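Local coordinates for protein signal transducer and activator of transcription (Mus musculus, PDB 5OEN) that acts as a signal transducer and transcription activator, and through its coiled-coil domain binds interferon regulatory factor 9, an interaction probably underlying formation of the ISGF3 complex, at residues 7-11 and 82-86; 15-19 and 131-135; 22-26 and 138-142; 36-40 and 51-55; 73-77 and 156-160. The protein carries 2 engineered substitutions. Residue numbers count along the deposited sequence, not the author numbering.

Contact 1. Residues 7-11 and 82-86; sequences RIQGL and RLTTL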
# COMPACT_ATOMS: atom_id res chain seq x y z
N ARG B 7 11.57 -26.97 11.61
CA ARG B 7 10.73 -26.00 12.30
C ARG B 7 11.13 -24.57 11.93
O ARG B 7 10.29 -23.77 11.51
CB ARG B 7 10.80 -26.21 13.81
CG ARG B 7 9.53 -26.83 14.39
CD ARG B 7 9.65 -27.10 15.88
NE ARG B 7 8.37 -27.53 16.46
CZ ARG B 7 7.82 -28.72 16.27
NH1 ARG B 7 8.43 -29.63 15.51
NH2 ARG B 7 6.66 -29.02 16.83
N ILE B 8 12.42 -24.25 12.06
CA ILE B 8 12.91 -22.93 11.66
C ILE B 8 13.01 -22.78 10.15
O ILE B 8 13.15 -21.66 9.66
CB ILE B 8 14.27 -22.62 12.32
CG1 ILE B 8 15.34 -23.62 11.87
CG2 ILE B 8 14.12 -22.61 13.84
CD1 ILE B 8 16.70 -23.43 12.53
N GLN B 9 12.94 -23.89 9.41
CA GLN B 9 12.82 -23.80 7.95
C GLN B 9 11.55 -23.06 7.56
O GLN B 9 11.60 -22.01 6.90
CB GLN B 9 12.83 -25.20 7.35
CG GLN B 9 12.59 -25.26 5.84
CD GLN B 9 12.24 -26.65 5.36
OE1 GLN B 9 12.97 -27.61 5.60
NE2 GLN B 9 11.10 -26.77 4.68
N GLY B 10 10.40 -23.59 7.97
CA GLY B 10 9.12 -23.01 7.58
C GLY B 10 8.81 -21.69 8.25
O GLY B 10 7.97 -20.94 7.74
N LEU B 11 9.47 -21.38 9.37
CA LEU B 11 9.25 -20.08 10.01
C LEU B 11 9.71 -18.95 9.10
O LEU B 11 9.01 -17.94 8.96
CB LEU B 11 9.97 -20.03 11.35
CG LEU B 11 9.37 -20.86 12.49
CD1 LEU B 11 10.25 -20.78 13.73
CD2 LEU B 11 7.95 -20.40 12.83
N ARG B 82 3.75 -21.05 17.41
CA ARG B 82 4.82 -21.89 16.90
C ARG B 82 6.16 -21.50 17.51
O ARG B 82 6.94 -22.37 17.94
CB ARG B 82 4.88 -21.80 15.37
CG ARG B 82 4.07 -22.86 14.66
CD ARG B 82 4.38 -22.90 13.17
NE ARG B 82 3.48 -22.06 12.39
CZ ARG B 82 3.70 -21.70 11.13
NH1 ARG B 82 4.80 -22.10 10.50
NH2 ARG B 82 2.82 -20.94 10.50
N LEU B 83 6.45 -20.20 17.55
CA LEU B 83 7.69 -19.74 18.18
C LEU B 83 7.77 -20.20 19.63
O LEU B 83 8.85 -20.52 20.13
CB LEU B 83 7.78 -18.22 18.07
CG LEU B 83 7.78 -17.67 16.64
CD1 LEU B 83 7.32 -16.22 16.62
CD2 LEU B 83 9.15 -17.81 16.00
N THR B 84 6.62 -20.23 20.32
CA THR B 84 6.60 -20.74 21.69
C THR B 84 7.04 -22.19 21.74
O THR B 84 7.91 -22.57 22.53
CB THR B 84 5.20 -20.58 22.29
OG1 THR B 84 4.85 -19.19 22.36
CG2 THR B 84 5.14 -21.19 23.69
N THR B 85 6.42 -23.04 20.91
CA THR B 85 6.81 -24.44 20.85
C THR B 85 8.31 -24.59 20.61
O THR B 85 8.97 -25.41 21.25
CB THR B 85 6.02 -25.15 19.75
OG1 THR B 85 4.62 -25.09 20.05
CG2 THR B 85 6.45 -26.61 19.62
N LEU B 86 8.86 -23.80 19.68
CA LEU B 86 10.29 -23.87 19.40
C LEU B 86 11.10 -23.46 20.62
O LEU B 86 12.02 -24.17 21.03
CB LEU B 86 10.62 -22.98 18.20
CG LEU B 86 12.08 -22.91 17.76
CD1 LEU B 86 12.58 -24.27 17.30
CD2 LEU B 86 12.25 -21.88 16.66

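Contact 2. Residues 15-19 and 131-135; sequences IEFLV and HLRQL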
# COMPACT_ATOMS: atom_id res chain seq x y z
N ILE B 15 6.95 -16.18 7.99
CA ILE B 15 7.05 -14.78 8.38
C ILE B 15 7.22 -13.90 7.15
O ILE B 15 6.77 -12.75 7.14
CB ILE B 15 8.18 -14.55 9.40
CG1 ILE B 15 8.15 -13.10 9.88
CG2 ILE B 15 9.54 -14.85 8.78
CD1 ILE B 15 8.81 -12.87 11.22
N GLU B 16 7.88 -14.41 6.11
CA GLU B 16 7.88 -13.72 4.83
C GLU B 16 6.45 -13.53 4.32
O GLU B 16 6.04 -12.42 3.97
CB GLU B 16 8.71 -14.49 3.80
CG GLU B 16 10.21 -14.35 3.96
CD GLU B 16 10.97 -14.98 2.81
OE1 GLU B 16 10.39 -15.12 1.71
OE2 GLU B 16 12.15 -15.34 3.00
N PHE B 17 5.68 -14.62 4.29
CA PHE B 17 4.29 -14.53 3.88
C PHE B 17 3.53 -13.54 4.75
O PHE B 17 2.68 -12.78 4.25
CB PHE B 17 3.64 -15.92 3.95
CG PHE B 17 2.16 -15.90 3.69
CD1 PHE B 17 1.67 -15.76 2.41
CD2 PHE B 17 1.26 -16.04 4.73
CE1 PHE B 17 0.31 -15.74 2.17
CE2 PHE B 17 -0.10 -16.03 4.50
CZ PHE B 17 -0.58 -15.88 3.21
N LEU B 18 3.81 -13.52 6.06
CA LEU B 18 3.19 -12.53 6.93
C LEU B 18 3.58 -11.12 6.50
O LEU B 18 2.72 -10.24 6.38
CB LEU B 18 3.60 -12.78 8.38
CG LEU B 18 3.20 -11.68 9.38
CD1 LEU B 18 1.70 -11.45 9.36
CD2 LEU B 18 3.67 -12.03 10.78
N VAL B 19 4.87 -10.89 6.27
CA VAL B 19 5.33 -9.57 5.84
C VAL B 19 4.59 -9.14 4.58
O VAL B 19 4.23 -7.97 4.41
CB VAL B 19 6.86 -9.57 5.64
CG1 VAL B 19 7.32 -8.30 4.93
CG2 VAL B 19 7.56 -9.70 6.98
N HIS B 131 11.91 -9.86 14.59
CA HIS B 131 11.22 -9.54 13.35
C HIS B 131 9.71 -9.44 13.59
O HIS B 131 9.06 -8.50 13.12
CB HIS B 131 11.53 -10.61 12.29
CG HIS B 131 11.15 -10.20 10.90
ND1 HIS B 131 10.67 -8.94 10.60
CD2 HIS B 131 11.18 -10.89 9.74
CE1 HIS B 131 10.43 -8.87 9.30
NE2 HIS B 131 10.72 -10.04 8.76
N LEU B 132 9.15 -10.41 14.31
CA LEU B 132 7.71 -10.39 14.55
C LEU B 132 7.30 -9.21 15.42
O LEU B 132 6.22 -8.64 15.23
CB LEU B 132 7.27 -11.71 15.19
CG LEU B 132 5.76 -11.92 15.34
CD1 LEU B 132 5.06 -11.90 13.99
CD2 LEU B 132 5.48 -13.23 16.06
N ARG B 133 8.14 -8.83 16.39
CA ARG B 133 7.84 -7.66 17.19
C ARG B 133 7.78 -6.41 16.32
O ARG B 133 6.91 -5.55 16.52
CB ARG B 133 8.89 -7.48 18.29
CG ARG B 133 8.65 -6.25 19.16
CD ARG B 133 9.65 -6.15 20.30
NE ARG B 133 9.39 -4.97 21.12
CZ ARG B 133 10.03 -4.68 22.25
NH1 ARG B 133 9.73 -3.58 22.92
NH2 ARG B 133 10.98 -5.48 22.71
N GLN B 134 8.69 -6.29 15.36
CA GLN B 134 8.66 -5.16 14.44
C GLN B 134 7.36 -5.15 13.64
O GLN B 134 6.77 -4.08 13.41
CB GLN B 134 9.87 -5.20 13.51
CG GLN B 134 9.88 -4.11 12.46
CD GLN B 134 9.88 -2.72 13.07
OE1 GLN B 134 9.07 -1.86 12.70
NE2 GLN B 134 10.79 -2.48 14.00
N LEU B 135 6.91 -6.32 13.19
CA LEU B 135 5.71 -6.39 12.37
C LEU B 135 4.46 -6.04 13.17
O LEU B 135 3.61 -5.28 12.70
CB LEU B 135 5.59 -7.78 11.74
CG LEU B 135 6.76 -8.21 10.86
CD1 LEU B 135 6.53 -9.61 10.31
CD2 LEU B 135 7.01 -7.23 9.72

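Contact 3. Residues 22-26 and 138-142; sequences IRQLK and QLKEM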
# COMPACT_ATOMS: atom_id res chain seq x y z
N ILE B 22 1.01 -8.18 5.51
CA ILE B 22 0.95 -6.88 6.15
C ILE B 22 1.07 -5.77 5.12
O ILE B 22 0.43 -4.72 5.24
CB ILE B 22 2.04 -6.78 7.24
CG1 ILE B 22 1.81 -7.84 8.32
CG2 ILE B 22 2.03 -5.39 7.87
CD1 ILE B 22 2.99 -8.06 9.22
N ARG B 23 1.91 -5.97 4.10
CA ARG B 23 2.00 -4.99 3.02
C ARG B 23 0.69 -4.92 2.25
O ARG B 23 0.24 -3.83 1.88
CB ARG B 23 3.16 -5.35 2.08
CG ARG B 23 3.33 -4.38 0.92
CD ARG B 23 4.57 -4.72 0.09
NE ARG B 23 4.80 -3.73 -0.96
CZ ARG B 23 5.86 -3.74 -1.76
NH1 ARG B 23 6.79 -4.68 -1.65
NH2 ARG B 23 5.99 -2.79 -2.69
N GLN B 24 0.07 -6.07 1.99
CA GLN B 24 -1.23 -6.09 1.34
C GLN B 24 -2.25 -5.28 2.15
O GLN B 24 -3.03 -4.51 1.58
CB GLN B 24 -1.70 -7.53 1.17
CG GLN B 24 -3.01 -7.68 0.41
CD GLN B 24 -3.56 -9.09 0.49
OE1 GLN B 24 -4.42 -9.39 1.31
NE2 GLN B 24 -3.06 -9.97 -0.38
N LEU B 25 -2.26 -5.46 3.47
CA LEU B 25 -3.18 -4.70 4.31
C LEU B 25 -2.87 -3.21 4.25
O LEU B 25 -3.77 -2.39 4.01
CB LEU B 25 -3.09 -5.20 5.76
CG LEU B 25 -4.00 -4.49 6.77
CD1 LEU B 25 -5.46 -4.81 6.49
CD2 LEU B 25 -3.63 -4.88 8.19
N LYS B 26 -1.61 -2.84 4.46
CA LYS B 26 -1.22 -1.44 4.41
C LYS B 26 -1.68 -0.80 3.10
O LYS B 26 -2.30 0.28 3.11
CB LYS B 26 0.30 -1.32 4.56
CG LYS B 26 0.77 -0.05 5.26
CD LYS B 26 0.48 1.19 4.43
CE LYS B 26 1.00 2.45 5.11
NZ LYS B 26 0.56 3.68 4.40
N GLN B 138 4.23 -2.46 13.52
CA GLN B 138 3.67 -1.80 12.34
C GLN B 138 2.15 -1.85 12.37
O GLN B 138 1.48 -0.84 12.12
CB GLN B 138 4.20 -2.45 11.07
CG GLN B 138 5.69 -2.23 10.82
CD GLN B 138 6.19 -2.97 9.60
OE1 GLN B 138 5.65 -4.01 9.22
NE2 GLN B 138 7.24 -2.44 8.98
N LEU B 139 1.58 -3.02 12.68
CA LEU B 139 0.13 -3.14 12.75
C LEU B 139 -0.46 -2.22 13.81
O LEU B 139 -1.57 -1.71 13.63
CB LEU B 139 -0.25 -4.60 13.03
CG LEU B 139 0.03 -5.57 11.88
CD1 LEU B 139 0.02 -7.01 12.37
CD2 LEU B 139 -0.98 -5.38 10.76
N LYS B 140 0.26 -2.00 14.90
CA LYS B 140 -0.22 -1.08 15.93
C LYS B 140 -0.31 0.34 15.39
O LYS B 140 -1.19 1.11 15.80
CB LYS B 140 0.70 -1.14 17.15
CG LYS B 140 0.23 -0.30 18.33
CD LYS B 140 0.85 -0.80 19.64
CE LYS B 140 2.37 -0.82 19.60
NZ LYS B 140 2.97 0.53 19.45
N GLU B 141 0.58 0.71 14.47
CA GLU B 141 0.49 2.03 13.84
C GLU B 141 -0.66 2.07 12.84
O GLU B 141 -1.37 3.08 12.76
CB GLU B 141 1.82 2.37 13.16
CG GLU B 141 2.98 2.52 14.13
CD GLU B 141 4.33 2.56 13.43
OE1 GLU B 141 4.36 2.72 12.20
OE2 GLU B 141 5.36 2.43 14.13
N MET B 142 -0.85 0.99 12.08
CA MET B 142 -2.00 0.91 11.19
C MET B 142 -3.31 0.93 11.98
O MET B 142 -4.32 1.44 11.48
CB MET B 142 -1.92 -0.36 10.34
CG MET B 142 -1.01 -0.23 9.13
SD MET B 142 -0.62 -1.82 8.37
CE MET B 142 0.95 -2.17 9.15

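Contact 4. Residues 36-40 and 51-55; sequences YTVFS and QSQQA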
# COMPACT_ATOMS: atom_id res chain seq x y z
N TYR B 36 -12.70 6.94 0.93
CA TYR B 36 -13.47 7.60 1.98
C TYR B 36 -13.41 9.12 1.83
O TYR B 36 -14.43 9.80 1.85
CB TYR B 36 -12.96 7.17 3.36
CG TYR B 36 -13.90 7.45 4.51
CD1 TYR B 36 -13.40 7.75 5.78
CD2 TYR B 36 -15.27 7.40 4.35
CE1 TYR B 36 -14.25 8.01 6.84
CE2 TYR B 36 -16.13 7.64 5.41
CZ TYR B 36 -15.62 7.95 6.65
OH TYR B 36 -16.48 8.19 7.69
N THR B 37 -12.20 9.65 1.65
CA THR B 37 -12.04 11.09 1.48
C THR B 37 -12.76 11.57 0.23
O THR B 37 -13.49 12.57 0.26
CB THR B 37 -10.55 11.45 1.43
OG1 THR B 37 -9.90 11.01 2.62
CG2 THR B 37 -10.36 12.96 1.28
N VAL B 38 -12.56 10.88 -0.89
CA VAL B 38 -13.22 11.26 -2.14
C VAL B 38 -14.73 11.26 -1.95
O VAL B 38 -15.43 12.17 -2.40
CB VAL B 38 -12.78 10.34 -3.29
CG1 VAL B 38 -13.65 10.55 -4.53
CG2 VAL B 38 -11.32 10.58 -3.62
N PHE B 39 -15.26 10.23 -1.29
CA PHE B 39 -16.69 10.18 -1.01
C PHE B 39 -17.13 11.37 -0.17
O PHE B 39 -18.24 11.89 -0.35
CB PHE B 39 -17.05 8.87 -0.32
CG PHE B 39 -18.47 8.80 0.17
CD1 PHE B 39 -18.77 8.95 1.51
CD2 PHE B 39 -19.50 8.58 -0.72
CE1 PHE B 39 -20.07 8.89 1.95
CE2 PHE B 39 -20.81 8.51 -0.28
CZ PHE B 39 -21.09 8.67 1.06
N SER B 40 -16.28 11.82 0.76
CA SER B 40 -16.64 12.94 1.63
C SER B 40 -16.54 14.27 0.91
O SER B 40 -17.24 15.22 1.28
CB SER B 40 -15.75 12.95 2.86
OG SER B 40 -14.42 13.31 2.52
N GLN B 51 -23.84 8.71 -6.61
CA GLN B 51 -23.15 8.65 -5.33
C GLN B 51 -23.44 7.34 -4.60
O GLN B 51 -22.61 6.88 -3.80
CB GLN B 51 -23.56 9.84 -4.46
CG GLN B 51 -22.77 9.95 -3.16
CD GLN B 51 -23.16 11.17 -2.35
OE1 GLN B 51 -24.06 11.92 -2.73
NE2 GLN B 51 -22.47 11.37 -1.23
N SER B 52 -24.60 6.74 -4.83
CA SER B 52 -24.88 5.42 -4.28
C SER B 52 -23.77 4.44 -4.67
O SER B 52 -23.27 3.68 -3.83
CB SER B 52 -26.24 4.92 -4.76
OG SER B 52 -26.57 3.68 -4.16
N GLN B 53 -23.38 4.46 -5.94
CA GLN B 53 -22.25 3.66 -6.39
C GLN B 53 -20.98 4.04 -5.63
O GLN B 53 -20.17 3.17 -5.29
CB GLN B 53 -22.05 3.83 -7.89
CG GLN B 53 -21.15 2.80 -8.54
CD GLN B 53 -20.97 3.05 -10.03
OE1 GLN B 53 -21.31 4.12 -10.53
NE2 GLN B 53 -20.45 2.06 -10.74
N GLN B 54 -20.79 5.33 -5.37
CA GLN B 54 -19.60 5.79 -4.66
C GLN B 54 -19.58 5.28 -3.22
O GLN B 54 -18.53 4.90 -2.71
CB GLN B 54 -19.53 7.31 -4.69
CG GLN B 54 -18.23 7.89 -4.14
CD GLN B 54 -17.04 7.60 -5.03
OE1 GLN B 54 -17.17 7.51 -6.25
NE2 GLN B 54 -15.87 7.44 -4.42
N ALA B 55 -20.74 5.27 -2.56
CA ALA B 55 -20.80 4.78 -1.19
C ALA B 55 -20.63 3.26 -1.15
O ALA B 55 -19.91 2.74 -0.29
CB ALA B 55 -22.13 5.18 -0.54

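Contact 5. Residues 73-77 and 156-160; sequences LDISK and GVDLQ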
# COMPACT_ATOMS: atom_id res chain seq x y z
N LEU B 73 -4.05 -11.23 12.15
CA LEU B 73 -3.92 -11.73 13.51
C LEU B 73 -3.88 -13.25 13.54
O LEU B 73 -3.09 -13.85 14.28
CB LEU B 73 -5.07 -11.21 14.37
CG LEU B 73 -5.03 -9.72 14.71
CD1 LEU B 73 -6.40 -9.24 15.18
CD2 LEU B 73 -3.98 -9.44 15.77
N ASP B 74 -4.73 -13.90 12.74
CA ASP B 74 -4.71 -15.36 12.67
C ASP B 74 -3.34 -15.87 12.25
O ASP B 74 -2.86 -16.87 12.78
CB ASP B 74 -5.79 -15.85 11.70
CG ASP B 74 -7.19 -15.70 12.26
OD1 ASP B 74 -7.34 -15.24 13.42
OD2 ASP B 74 -8.16 -16.03 11.54
N ILE B 75 -2.71 -15.20 11.28
CA ILE B 75 -1.37 -15.60 10.86
C ILE B 75 -0.39 -15.44 12.01
O ILE B 75 0.25 -16.41 12.46
CB ILE B 75 -0.92 -14.78 9.64
CG1 ILE B 75 -1.82 -15.08 8.44
CG2 ILE B 75 0.54 -15.07 9.29
CD1 ILE B 75 -1.71 -14.06 7.33
N SER B 76 -0.25 -14.22 12.52
CA SER B 76 0.77 -13.94 13.53
C SER B 76 0.51 -14.72 14.82
O SER B 76 1.46 -15.12 15.49
CB SER B 76 0.82 -12.44 13.81
OG SER B 76 -0.46 -11.93 14.09
N LYS B 77 -0.76 -14.95 15.17
CA LYS B 77 -1.05 -15.74 16.36
C LYS B 77 -0.58 -17.18 16.18
O LYS B 77 -0.09 -17.80 17.13
CB LYS B 77 -2.55 -15.71 16.69
CG LYS B 77 -3.36 -16.85 16.08
CD LYS B 77 -4.86 -16.63 16.24
CE LYS B 77 -5.31 -16.81 17.68
NZ LYS B 77 -6.79 -16.67 17.82
N GLY B 156 -5.83 -7.35 19.99
CA GLY B 156 -5.19 -8.54 19.46
C GLY B 156 -3.71 -8.35 19.24
O GLY B 156 -2.90 -9.23 19.54
N VAL B 157 -3.32 -7.19 18.71
CA VAL B 157 -1.91 -6.88 18.52
C VAL B 157 -1.22 -6.73 19.87
O VAL B 157 -0.15 -7.30 20.11
CB VAL B 157 -1.75 -5.63 17.65
CG1 VAL B 157 -0.27 -5.28 17.46
CG2 VAL B 157 -2.42 -5.83 16.29
N ASP B 158 -1.82 -5.94 20.77
CA ASP B 158 -1.25 -5.78 22.10
C ASP B 158 -1.07 -7.12 22.80
O ASP B 158 -0.05 -7.36 23.45
CB ASP B 158 -2.15 -4.87 22.95
CG ASP B 158 -2.16 -3.44 22.45
OD1 ASP B 158 -1.13 -2.98 21.92
OD2 ASP B 158 -3.21 -2.77 22.59
N LEU B 159 -2.06 -8.02 22.66
CA LEU B 159 -1.99 -9.30 23.35
C LEU B 159 -0.89 -10.18 22.76
O LEU B 159 -0.23 -10.93 23.49
CB LEU B 159 -3.34 -10.00 23.28
CG LEU B 159 -3.43 -11.38 23.94
CD1 LEU B 159 -2.98 -11.33 25.39
CD2 LEU B 159 -4.84 -11.92 23.83
N GLN B 160 -0.69 -10.12 21.44
CA GLN B 160 0.40 -10.86 20.82
C GLN B 160 1.75 -10.22 21.09
O GLN B 160 2.76 -10.92 21.21
CB GLN B 160 0.17 -10.98 19.32
CG GLN B 160 -1.03 -11.84 18.95
CD GLN B 160 -1.25 -11.89 17.45
OE1 GLN B 160 -0.37 -11.53 16.67
NE2 GLN B 160 -2.42 -12.35 17.04

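Contact 1. Residues 7-11 and 82-86
Arg7 opens the segment with a long, largely extended side chain directed at the second helix. Its aliphatic part passes Leu86, with Arg7 CD 4.3 Å from Leu86 CD1, and its guanidinium meets the Thr85 methyl edge-on, Arg7 NH2 lying 3.7 Å from Thr85 CG2. The charge itself is answered on its own helix, by a salt bridge to Glu3. Next, Ile8 places CG2 3.5 Å from Leu86 CD2 while also touching Trp121 of helix 115-142. This is partly buried side-chain packing in the four-helix bundle of the STAT coiled-coil domain: segments of helices 2-40 and 50-104 run nearly antiparallel, at 154°, with axes 11.1 Å apart; side chains fill the space between them, and no hydrogen bond crosses. At Gly10 there is no side chain, and Arg82 reaches past; its guanidinium finds its strong partner in Asp14, one helical turn further on. Leu11 is the residue of 7-11 most covered by the facing helix. Its CD1 sits 3.7 Å from Leu86 CD2 and 3.9 Å from Leu83 CD2, and its CD2 lies 4.2 Å from Arg82 CB. Phe128 of helix 115-142 packs against both Leu11 and Leu83.

Contact 2. Residues 15-19 and 131-135
Parallel helices within a four-helix bundle are illustrated here: segments 15-19 and 131-135, from helices 2-40 and 115-142 of the STAT coiled-coil domain, run in the same direction at only 16°, with axes 11.2 Å apart. Aliphatic packing dominates, and no hydrogen bond crosses. Leu135 is its hub, because the single methyl CD1 meets three residues of the facing helix: Val19 CG2 at 3.5 Å, Leu18 CD2 at 3.8 Å and Ile15 CG1 at 3.9 Å. Leu18 CD2 also lies 3.5 Å from Leu132 CD1. These two leucines lead on to the other helices, Leu18 touching Leu79 of helix 50-104 and Leu132 touching Val80 of that helix and Val164 of helix 151-173. A second kind of contact pairs aliphatic groups with an imidazole. His131, at the more open margin of the interface, extends its ring across the gap between Ile15 and Val19, one helical turn apart; His131 CD2 stands 3.4 Å from Ile15 CD1, and His131 NE2 3.6 Å from Val19 CG2.

Contact 3. Residues 22-26 and 138-142
Apolar packing between two parallel helices joins segments 22-26 and 138-142, on helices 2-40 and 115-142 of the four-helix bundle, near the end of the latter. The local axes are 11.3 Å apart and cross at 16°, and no hydrogen bond links the two sides. The contact therefore rests on shape; Met142 and Ile22 are the most covered residues, Met142 slightly the more. The flexible thioether of Met142 projects into the gap, placing the Met142 CE methyl 3.6 Å from Ile22 CG2, while Met142 SD lies 4.3 Å from Leu25 CD2 and 3.8 Å from Lys26 CG. Lys26 contributes its methylene chain here, while its ammonium turns off to a salt bridge with Asp30 on the same helix. On the more buried side, Leu25 CD2 approaches Leu139 CD2 at 3.7 Å, and Ile22 CG2 is 4.2 Å from the same Leu139 methyl. Gln138 stays marginal, its OE1 4.1 Å from Ile22 CG2. Arg23, Gln24 and Lys26 also lie within reach of the interferon regulatory factor 9 chain, though Arg23 meets an acidic side chain there only weakly, at long range. Inward, Leu25 packs on Met68 and Leu139 on Val72, both of helix 50-104, and Leu139 continues to Phe153 and Val157 of helix 151-173, so that all four helices meet around this pair of leucines.

Contact 4. Residues 36-40 and 51-55
Far from the four-helix body, helices 2-40 and 50-104 continue as an antiparallel helical hairpin, and this contact lies near its tip. The segments are inclined at 154°, with axes 10.4 Å apart, and no hydrogen bond connects them. Gln51 comes first: its NE2 lies 3.4 Å from Phe39 CE2, while OE1 is held by a hydrogen bond to Ser47, four residues earlier and ahead of the helix. Gln54 points straight across, its CA 6.4 Å from the CA of Phe39, and packs its methylene group against the ring edge; the amide end passes Val38, with Gln54 NE2 3.8 Å from Val38 CG1. Both Val38 and Gln54 also touch the interferon regulatory factor 9 chain, where Gln54 OE1 makes a weak hydrogen bond, so this part of the hairpin lies in the interface with that chain. Ala55 closes the segment, its CB 3.6 Å from Phe39 CE2.

Contact 5. Residues 73-77 and 156-160
Both ends of the buried Gln160 amide are satisfied by helix 50-104. Its carbonyl accepts from a serine hydroxyl, Ser76 OG to Gln160 OE1 at 2.6 Å, and its amino group donates to the backbone, Gln160 NE2 to Leu73 O at 3.2 Å with an N-H...O angle of 145°. Leu73 O already receives the helical bond from Lys77 N, at 2.7 Å, and thus accepts twice. Val72 O, one turn earlier, is a second acceptor near the Ser76 hydroxyl, whose single proton it must share with Gln160 OE1. Van der Waals contacts surround this polar pair. Leu73 CD2 lies 3.6 Å from Gly156 C and 4.0 Å from Val157 CG2, and Lys77 CB covers the amide, 3.4 Å from Gln160 NE2. Gly156 matters sterically, since a CB at that position would sit only 3.0 Å from Leu73 CD1. In the four-helix bundle, these segments of helices 50-104 and 151-173 run almost exactly parallel, at 6°, with axes 10.8 Å apart. Helix 115-142 packs beside them through Leu136, which touches Val157 and Gln160, while Ile75 packs on Phe17 and Leu18 of helix 2-40.

In the fold
Contacts 2 and 3 are successive layers of one parallel helix pair, shifted by seven residues on both helices, as in a heptad repeat; their centres are about 11 Å apart, and Leu135 CB meets Ile22 CD1 at 3.6 Å. The centre of contact 5 is about 11 Å from that of contact 2 and about 12 Å from that of contact 3; it touches both, for example through Leu18 CD1 and Ile75 CG2 at 3.8 Å. Contact 1 joins contact 2 where Leu83 CD1 lies 3.6 Å from Leu132 CD2. Contact 4 stands apart, its centre about 24 Å from that of contact 3 and 44 Å from that of contact 1. Only contacts 3 and 4 have residues within reach of interferon regulatory factor 9.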